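Side-chain contacts in 3-oxoacyl-(Acyl-carrier protein) synthase (Burkholderia xenovorans, PDB 4EFI), which probably catalyses the condensation of an acyl group with a malonyl unit on acyl carrier protein, as ketoacyl synthases of the thiolase superfamily do: residues A[221-226]-A[230-235]; A[160-163]-A[168-171]. All coordinates share one frame; numbering follows the deposited sequence.

Contact 1: A[221-226]-A[230-235]; sequences ERMAGK and CLFMDG
NH1 of Arg-222 gives two hydrogen bonds, one of 2.9 Å to OD2 of Asp-234, part of a salt bridge, and one to OD1 of Asn-204. The aspartate oxygen lies in the guanidinium plane and accepts through its anti lone pair, with an N-H...O angle of 156°. A bend at chi3 (-62°) swings the arginine head back over the end of Phe-232, whose CE2 lies under one guanidinium face, 3.7 Å from CZ of Arg-222. The two planes are 66° apart, so the ring presents its rim to that face and does not stack flat. Met-223, a slim, flexible thioether that can follow the ring, lays its methyl over a face of it, with CE 3.9 Å from the centroid; SD lies farther off in an oblique Met-aromatic contact. Arg-222 NH2 forms a salt bridge with OD2 of Asp-220 and a hydrogen bond to the carbonyl of Arg-203; with the bonds of NH1 these hold the head's rotation. Asp-234, the N-cap residue of helix 235-257, bonds the backbone N of Glu-237 through OD1, so its carboxylate ties the 3-10 segment 221-223 to that helix, just beyond the small antiparallel pair of strands 205-206 and 232-233.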
ATOM      1  N   GLU A 221       5.422   7.213  28.483  1.00 24.23           N
ATOM      2  CA  GLU A 221       5.509   8.673  28.528  1.00 26.36           C
ATOM      3  C   GLU A 221       5.246   9.338  27.184  1.00 25.60           C
ATOM      4  O   GLU A 221       4.739  10.452  27.133  1.00 27.39           O
ATOM      5  CB  GLU A 221       6.887   9.107  29.062  1.00 31.44           C
ATOM      6  N   ARG A 222       5.557   8.651  26.088  1.00 22.97           N
ATOM      7  CA  ARG A 222       5.418   9.249  24.769  1.00 23.64           C
ATOM      8  C   ARG A 222       3.961   9.472  24.427  1.00 24.17           C
ATOM      9  O   ARG A 222       3.652  10.234  23.506  1.00 24.76           O
ATOM     10  CB  ARG A 222       6.033   8.357  23.689  1.00 24.25           C
ATOM     11  CG  ARG A 222       7.466   7.937  23.930  1.00 23.08           C
ATOM     12  CD  ARG A 222       7.880   6.910  22.884  1.00 21.53           C
ATOM     13  NE  ARG A 222       7.057   5.711  22.992  1.00 20.70           N
ATOM     14  CZ  ARG A 222       6.951   4.777  22.053  1.00 18.57           C
ATOM     15  NH1 ARG A 222       7.624   4.892  20.913  1.00 20.14           N
ATOM     16  NH2 ARG A 222       6.177   3.716  22.240  1.00 18.24           N
ATOM     17  N   MET A 223       3.065   8.791  25.145  1.00 24.89           N
ATOM     18  CA  MET A 223       1.637   8.827  24.822  1.00 22.52           C
ATOM     19  C   MET A 223       0.814   9.776  25.714  1.00 25.89           C
ATOM     20  O   MET A 223      -0.418   9.775  25.638  1.00 27.69           O
ATOM     21  CB  MET A 223       1.061   7.403  24.853  1.00 21.87           C
ATOM     22  CG  MET A 223       1.745   6.471  23.881  1.00 19.42           C
ATOM     23  SD  MET A 223       0.926   4.883  23.783  1.00 19.46           S
ATOM     24  CE  MET A 223       1.951   4.104  22.540  1.00 22.75           C
ATOM     25  N   ALA A 224       1.479  10.593  26.535  1.00 25.77           N
ATOM     26  CA  ALA A 224       0.801  11.598  27.363  1.00 29.57           C
ATOM     27  C   ALA A 224      -0.081  12.502  26.497  1.00 30.72           C
ATOM     28  O   ALA A 224       0.383  13.068  25.506  1.00 30.40           O
ATOM     29  CB  ALA A 224       1.824  12.435  28.103  1.00 30.31           C
ATOM     30  N   GLY A 225      -1.357  12.604  26.852  1.00 32.32           N
ATOM     31  CA  GLY A 225      -2.275  13.463  26.124  1.00 34.58           C
ATOM     32  C   GLY A 225      -2.759  12.918  24.788  1.00 31.49           C
ATOM     33  O   GLY A 225      -3.482  13.609  24.069  1.00 37.18           O
ATOM     34  N   LYS A 226      -2.379  11.694  24.452  1.00 26.52           N
ATOM     35  CA  LYS A 226      -2.828  11.096  23.204  1.00 25.60           C
ATOM     36  C   LYS A 226      -4.035  10.202  23.448  1.00 26.59           C
ATOM     37  O   LYS A 226      -4.234   9.701  24.550  1.00 31.33           O
ATOM     38  CB  LYS A 226      -1.690  10.313  22.555  1.00 20.00           C
ATOM     39  N   CYS A 230      -6.597   5.876  18.896  1.00 16.01           N
ATOM     40  CA  CYS A 230      -6.086   6.411  17.634  1.00 16.52           C
ATOM     41  C   CYS A 230      -4.656   5.977  17.341  1.00 16.75           C
ATOM     42  O   CYS A 230      -3.928   5.480  18.210  1.00 17.41           O
ATOM     43  CB  CYS A 230      -6.163   7.935  17.660  1.00 17.16           C
ATOM     44  SG  CYS A 230      -7.851   8.592  17.908  1.00 22.28           S
ATOM     45  N   LEU A 231      -4.251   6.175  16.106  1.00 15.67           N
ATOM     46  CA  LEU A 231      -2.930   5.813  15.656  1.00 14.79           C
ATOM     47  C   LEU A 231      -1.863   6.632  16.352  1.00 15.61           C
ATOM     48  O   LEU A 231      -1.933   7.857  16.396  1.00 17.61           O
ATOM     49  CB  LEU A 231      -2.844   6.036  14.144  1.00 14.50           C
ATOM     50  CG  LEU A 231      -1.517   5.703  13.480  1.00 16.40           C
ATOM     51  CD1 LEU A 231      -1.239   4.228  13.556  1.00 17.50           C
ATOM     52  CD2 LEU A 231      -1.527   6.176  12.011  1.00 19.73           C
ATOM     53  N   PHE A 232      -0.870   5.913  16.873  1.00 15.10           N
ATOM     54  CA  PHE A 232       0.345   6.489  17.436  1.00 14.92           C
ATOM     55  C   PHE A 232       1.536   6.171  16.542  1.00 14.58           C
ATOM     56  O   PHE A 232       1.714   5.047  16.113  1.00 15.46           O
ATOM     57  CB  PHE A 232       0.603   5.924  18.841  1.00 16.04           C
ATOM     58  CG  PHE A 232       1.936   6.324  19.407  1.00 16.81           C
ATOM     59  CD1 PHE A 232       2.081   7.537  20.068  1.00 17.43           C
ATOM     60  CD2 PHE A 232       3.052   5.510  19.251  1.00 16.33           C
ATOM     61  CE1 PHE A 232       3.284   7.924  20.566  1.00 17.93           C
ATOM     62  CE2 PHE A 232       4.271   5.900  19.753  1.00 20.30           C
ATOM     63  CZ  PHE A 232       4.389   7.108  20.415  1.00 20.90           C
ATOM     64  N   MET A 233       2.343   7.184  16.273  1.00 15.65           N
ATOM     65  CA  MET A 233       3.583   7.006  15.534  1.00 18.34           C
ATOM     66  C   MET A 233       4.724   7.707  16.231  1.00 18.65           C
ATOM     67  O   MET A 233       4.635   8.902  16.537  1.00 20.46           O
ATOM     68  CB  MET A 233       3.469   7.603  14.131  1.00 21.81           C
ATOM     69  CG  MET A 233       2.292   7.129  13.367  1.00 22.46           C
ATOM     70  SD  MET A 233       2.226   7.873  11.710  1.00 27.55           S
ATOM     71  CE  MET A 233       3.691   7.169  10.950  1.00 33.55           C
ATOM     72  N   ASP A 234       5.810   6.983  16.473  1.00 17.62           N
ATOM     73  CA  ASP A 234       7.046   7.588  16.961  1.00 18.89           C
ATOM     74  C   ASP A 234       7.885   7.938  15.740  1.00 20.86           C
ATOM     75  O   ASP A 234       8.596   7.093  15.197  1.00 18.92           O
ATOM     76  CB  ASP A 234       7.811   6.615  17.884  1.00 19.03           C
ATOM     77  CG  ASP A 234       9.009   7.257  18.560  1.00 20.89           C
ATOM     78  OD1 ASP A 234       9.669   8.087  17.915  1.00 22.72           O
ATOM     79  OD2 ASP A 234       9.280   6.928  19.737  1.00 23.70           O
ATOM     80  N   GLY A 235       7.816   9.197  15.316  1.00 22.76           N
ATOM     81  CA  GLY A 235       8.413   9.595  14.048  1.00 22.10           C
ATOM     82  C   GLY A 235       9.914   9.400  13.965  1.00 20.07           C
ATOM     83  O   GLY A 235      10.431   8.987  12.934  1.00 21.17           O
TER

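Contact 2: A[160-163]-A[168-171]; sequences KMID and STSL
Ile-162 lays its CG2 methyl against two hydroxyls of the short helix 167-170, 3.5 Å from OG of Ser-170 and 3.6 Å from OG1 of Thr-169. CG2 stands opposite the backbone N across the CA-CB bond, while CG1 (chi1 -59°) lies beside that N and carries CD1 to within 4.0 Å of CB of Thr-169. The two branches thus meet the threonine at different atoms, CG2 at the hydroxyl and CD1 at CB. A beta-branched residue fits here because both arms leave from CB and can spread over a helix surface; Phe-173 also touches the isoleucine.

The polar groups at this surface are drawn mainly into bonds within the turn and helix. Thr-169 places OG1 between its backbone N and carbonyl carbon (chi1 58°), from where it bonds Asp-166 OD2 and also receives a hydrogen from a water at 2.8 Å. The same water accepts from the backbone N of Asp-163 at 2.9 Å, and so joins the two segments where the side chains do not bond directly. Ser-170 OG is hydrogen-bonded to the carbonyl of Asp-166, one turn back; its 3.1 Å approach to O of Asp-163 is a close polar contact that is not counted as a hydrogen bond. Small hydroxyl residues suit these positions, since they bond back to Asp-166, just before the helix begins, and still offer little bulk to the isoleucine. Asp-163 turns its OD1 to Thr-165 OG1, within the connection that leads into the helix.

The chemistry is therefore mixed: a branched alkyl group covers hydroxyls whose bonds are met chiefly by Asp-166, and one bridging water satisfies a backbone N-H while linking the loop to the helix.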
ATOM      1  N   LYS A 160      -9.901   7.202   9.506  1.00 13.74           N
ATOM      2  CA  LYS A 160     -10.857   6.848  10.542  1.00 14.74           C
ATOM      3  C   LYS A 160     -10.192   6.531  11.892  1.00 16.40           C
ATOM      4  O   LYS A 160     -10.875   6.324  12.891  1.00 18.56           O
ATOM      5  CB  LYS A 160     -11.681   5.643  10.083  1.00 15.13           C
ATOM      6  CG  LYS A 160     -12.603   5.885   8.890  1.00 16.41           C
ATOM      7  CD  LYS A 160     -13.438   4.621   8.623  1.00 19.30           C
ATOM      8  CE  LYS A 160     -14.017   4.565   7.229  1.00 20.70           C
ATOM      9  NZ  LYS A 160     -15.209   5.434   7.108  1.00 19.59           N
ATOM     10  N   MET A 161      -8.867   6.424  11.875  0.64 13.39           N
ATOM     11  CA  MET A 161      -8.089   6.135  13.093  0.64 14.43           C
ATOM     12  C   MET A 161      -7.185   7.278  13.544  0.64 14.30           C
ATOM     13  O   MET A 161      -6.327   7.086  14.410  0.64 16.14           O
ATOM     14  CB  MET A 161      -7.250   4.882  12.887  0.64 18.71           C
ATOM     15  CG  MET A 161      -8.105   3.620  12.858  0.64 21.96           C
ATOM     16  SD  MET A 161      -7.158   2.106  12.999  0.64 32.81           S
ATOM     17  CE  MET A 161      -5.984   2.491  11.739  0.64 11.72           C
ATOM     18  N   ILE A 162      -7.398   8.475  13.008  1.00 15.00           N
ATOM     19  CA  ILE A 162      -6.562   9.624  13.343  1.00 16.99           C
ATOM     20  C   ILE A 162      -7.178  10.479  14.434  1.00 18.71           C
ATOM     21  O   ILE A 162      -8.378  10.768  14.421  1.00 20.66           O
ATOM     22  CB  ILE A 162      -6.344  10.486  12.094  1.00 21.11           C
ATOM     23  CG1 ILE A 162      -5.664   9.658  10.999  1.00 25.62           C
ATOM     24  CG2 ILE A 162      -5.535  11.734  12.439  1.00 25.88           C
ATOM     25  CD1 ILE A 162      -4.474   8.813  11.488  1.00 27.10           C
ATOM     26  N   ASP A 163      -6.354  10.870  15.395  1.00 17.28           N
ATOM     27  CA  ASP A 163      -6.750  11.812  16.419  1.00 21.35           C
ATOM     28  C   ASP A 163      -6.722  13.208  15.808  1.00 20.03           C
ATOM     29  O   ASP A 163      -5.657  13.672  15.409  1.00 19.83           O
ATOM     30  CB  ASP A 163      -5.749  11.731  17.570  1.00 23.60           C
ATOM     31  CG  ASP A 163      -6.093  12.645  18.732  1.00 27.05           C
ATOM     32  OD1 ASP A 163      -6.916  13.578  18.583  1.00 24.53           O
ATOM     33  OD2 ASP A 163      -5.513  12.412  19.813  1.00 30.74           O
ATOM     34  N   SER A 168       0.650  15.843  13.330  1.00 25.42           N
ATOM     35  CA  SER A 168       1.520  15.051  12.470  1.00 29.19           C
ATOM     36  C   SER A 168       0.733  14.022  11.676  1.00 24.35           C
ATOM     37  O   SER A 168       0.950  13.859  10.474  1.00 27.84           O
ATOM     38  CB  SER A 168       2.608  14.358  13.293  1.00 31.58           C
ATOM     39  OG  SER A 168       3.431  15.313  13.943  1.00 34.33           O
ATOM     40  N   THR A 169      -0.189  13.335  12.339  1.00 20.99           N
ATOM     41  CA  THR A 169      -0.957  12.303  11.678  1.00 20.84           C
ATOM     42  C   THR A 169      -2.143  12.896  10.912  1.00 16.07           C
ATOM     43  O   THR A 169      -2.487  12.408   9.847  1.00 16.58           O
ATOM     44  CB  THR A 169      -1.420  11.179  12.657  1.00 20.80           C
ATOM     45  OG1 THR A 169      -2.209  11.715  13.728  1.00 20.22           O
ATOM     46  CG2 THR A 169      -0.216  10.444  13.231  1.00 27.03           C
ATOM     47  N   SER A 170      -2.746  13.957  11.456  1.00 16.95           N
ATOM     48  CA  SER A 170      -3.917  14.568  10.818  1.00 16.71           C
ATOM     49  C   SER A 170      -3.630  15.089   9.428  1.00 16.23           C
ATOM     50  O   SER A 170      -4.468  14.985   8.530  1.00 17.77           O
ATOM     51  CB  SER A 170      -4.452  15.717  11.666  1.00 23.88           C
ATOM     52  OG  SER A 170      -5.169  15.229  12.775  1.00 25.29           O
ATOM     53  N   LEU A 171      -2.458  15.678   9.228  1.00 16.05           N
ATOM     54  CA  LEU A 171      -2.123  16.269   7.943  1.00 16.66           C
ATOM     55  C   LEU A 171      -1.571  15.258   6.942  1.00 15.90           C
ATOM     56  O   LEU A 171      -1.451  15.556   5.753  1.00 16.58           O
ATOM     57  CB  LEU A 171      -1.069  17.364   8.163  1.00 17.70           C
ATOM     58  CG  LEU A 171      -1.498  18.661   8.853  1.00 21.18           C
ATOM     59  CD1 LEU A 171      -0.278  19.505   9.161  1.00 23.03           C
ATOM     60  CD2 LEU A 171      -2.455  19.463   8.000  1.00 26.31           C
TER
HETATM   61  O   HOH W   1      -3.618   9.880  15.319  1.00 18.83           O

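In the fold
Contact 2 closes before contact 1 opens along the chain, and their centres lie about 11 Å apart on the same side of the chain's centre. The loop after strand 149-156 supplies one half of contact 2, and helix 167-170 the other; contact 1 joins the loop after strand 205-206 to strand 232-233 and the start of helix 235-257. They touch directly: Leu-231 N is 2.8 Å from Met-161 O, a probable hydrogen bond, and SD of Met-233 packs on CG2 of Thr-169 at 3.9 Å. Phe-173 also meets side chains of both. Together they tie connections of this thiolase-like fold to one another; the centre of contact 2 lies about 17 Å, and that of contact 1 about 23 Å, from the chain centre.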